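Local atomic coordinates of epoxide hydrolase (Aspergillus niger, PDB entry 1QO7), a protein that probably hydrolyses epoxides to their diols, as an epoxide hydrolase of the alpha/beta hydrolase fold. Residues I109-G114 / I185-D190. The protein carries 2 engineered substitutions. Residues are numbered along the deposited sequence; the frame is centred on the assembly and turned at random.
Sequences IALLHG and IIQGGD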
loop_
_atom_site.group_PDB
_atom_site.type_symbol
_atom_site.label_atom_id
_atom_site.label_comp_id
_atom_site.label_asym_id
_atom_site.label_seq_id
_atom_site.Cartn_x
_atom_site.Cartn_y
_atom_site.Cartn_z
ATOM N N ILE A 109 24.963 9.569 24.800
ATOM C CA ILE A 109 23.848 8.729 24.399
ATOM C C ILE A 109 23.231 9.245 23.100
ATOM O O ILE A 109 23.012 10.448 22.945
ATOM C CB ILE A 109 22.724 8.726 25.462
ATOM C CG1 ILE A 109 23.286 8.360 26.838
ATOM C CG2 ILE A 109 21.647 7.731 25.075
ATOM C CD1 ILE A 109 22.239 8.383 27.936
ATOM N N ALA A 110 22.968 8.340 22.164
ATOM C CA ALA A 110 22.306 8.724 20.920
ATOM C C ALA A 110 20.907 8.108 20.992
ATOM O O ALA A 110 20.775 6.917 21.254
ATOM C CB ALA A 110 23.069 8.176 19.706
ATOM N N LEU A 111 19.876 8.926 20.780
ATOM C CA LEU A 111 18.482 8.476 20.804
ATOM C C LEU A 111 18.047 8.381 19.341
ATOM O O LEU A 111 18.032 9.392 18.646
ATOM C CB LEU A 111 17.615 9.499 21.551
ATOM C CG LEU A 111 18.037 9.854 22.985
ATOM C CD1 LEU A 111 17.117 10.932 23.555
ATOM C CD2 LEU A 111 17.976 8.616 23.841
ATOM N N LEU A 112 17.698 7.179 18.881
ATOM C CA LEU A 112 17.326 6.978 17.472
ATOM C C LEU A 112 15.844 6.776 17.205
ATOM O O LEU A 112 15.225 5.851 17.740
ATOM C CB LEU A 112 18.101 5.787 16.892
ATOM C CG LEU A 112 19.616 5.768 17.129
ATOM C CD1 LEU A 112 20.222 4.506 16.495
ATOM C CD2 LEU A 112 20.259 7.017 16.544
ATOM N N HIS A 113 15.290 7.633 16.348
ATOM C CA HIS A 113 13.872 7.570 15.991
ATOM C C HIS A 113 13.601 6.541 14.903
ATOM O O HIS A 113 14.504 5.842 14.450
ATOM C CB HIS A 113 13.377 8.940 15.505
ATOM C CG HIS A 113 13.876 9.315 14.144
ATOM N ND1 HIS A 113 14.993 10.101 13.943
ATOM C CD2 HIS A 113 13.422 8.983 12.912
ATOM C CE1 HIS A 113 15.203 10.238 12.644
ATOM N NE2 HIS A 113 14.268 9.567 11.996
ATOM N N GLY A 114 12.343 6.463 14.481
ATOM C CA GLY A 114 11.972 5.532 13.434
ATOM C C GLY A 114 10.993 6.183 12.475
ATOM O O GLY A 114 10.970 7.401 12.336
ATOM N N ILE A 185 26.300 5.102 24.300
ATOM C CA ILE A 185 25.205 4.155 24.436
ATOM C C ILE A 185 24.124 4.551 23.445
ATOM O O ILE A 185 24.043 5.714 23.047
ATOM C CB ILE A 185 24.647 4.177 25.880
ATOM C CG1 ILE A 185 25.724 3.653 26.840
ATOM C CG2 ILE A 185 23.374 3.329 25.980
ATOM C CD1 ILE A 185 25.293 3.568 28.287
ATOM N N ILE A 186 23.309 3.586 23.030
ATOM C CA ILE A 186 22.237 3.867 22.083
ATOM C C ILE A 186 20.874 3.471 22.614
ATOM O O ILE A 186 20.730 2.440 23.282
ATOM C CB ILE A 186 22.464 3.115 20.758
ATOM C CG1 ILE A 186 23.709 3.670 20.071
ATOM C CG2 ILE A 186 21.234 3.239 19.856
ATOM C CD1 ILE A 186 24.374 2.680 19.197
ATOM N N GLN A 187 19.877 4.302 22.321
ATOM C CA GLN A 187 18.500 4.012 22.709
ATOM C C GLN A 187 17.773 4.000 21.377
ATOM O O GLN A 187 17.928 4.924 20.581
ATOM C CB GLN A 187 17.916 5.115 23.603
ATOM C CG GLN A 187 16.678 4.690 24.404
ATOM C CD GLN A 187 15.471 4.355 23.540
ATOM O OE1 GLN A 187 14.932 3.245 23.607
ATOM N NE2 GLN A 187 15.033 5.311 22.734
ATOM N N GLY A 188 17.001 2.956 21.113
ATOM C CA GLY A 188 16.307 2.923 19.838
ATOM C C GLY A 188 14.986 2.192 19.817
ATOM O O GLY A 188 14.781 1.226 20.549
ATOM N N GLY A 189 14.085 2.686 18.973
ATOM C CA GLY A 189 12.780 2.078 18.800
ATOM C C GLY A 189 12.518 2.051 17.303
ATOM O O GLY A 189 13.202 2.744 16.554
ATOM N N ASP A 190 11.549 1.255 16.862
ATOM C CA ASP A 190 11.222 1.151 15.439
ATOM C C ASP A 190 12.491 0.921 14.608
ATOM O O ASP A 190 13.327 0.091 14.961
ATOM C CB ASP A 190 10.515 2.426 14.970
ATOM C CG ASP A 190 9.781 2.238 13.655
ATOM O OD1 ASP A 190 8.713 1.587 13.652
ATOM O OD2 ASP A 190 10.271 2.734 12.616
#
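Two neighbouring parallel strands at the centre of the alpha/beta hydrolase sheet meet here, Ile109–Leu112 beside Ile185–Gly188, and the second runs into the turn that carries Asp190, the predicted nucleophile. Ala110 uses both of its backbone polar atoms across the gap: its N donates to Ile185 O at 3.0 Å, and its O accepts from Gln187 N. Leu112 N donates to Gln187 O at 2.8 Å. The hydrogen-bonded pairing ends here: Leu112 O is 3.6 Å from Gly189 N, too long for a good bond, and the chains separate at His113 and Gly189 before closing again at Gly114 and Asp190.

On the face covered by helix 379-393, Leu111 CD2 lies against Gln187 CB at 3.5 Å, the two side chains crossing at a slant, and both touch Leu386. The OE1 of Gln187 is held by His210 and Asn212, which satisfies this buried amide oxygen. On the other face, Leu112 CD1 packs on Ile186 CG2 at 3.7 Å, and both side chains also touch Leu199 of helix 191-202.

Past the strand ends, Asp190 OD2 approaches Gly114 CA at 3.4 Å and accepts a hydrogen bond from Trp115 N. The positive phi of Asp190 (49°) and the Gly188-Asp190-Gly192 spacing are consistent with a nucleophile elbow, with His372 close to the carboxylate. Apolar packing on both faces and three backbone hydrogen bonds thus hold the strand leading to Asp190, while Trp115 N engages OD2 and ties the carboxylate to the chain continuing from Gly114, consistent with the HGxP motif of this family, whose x residue usually lends its N-H to the oxyanion hole.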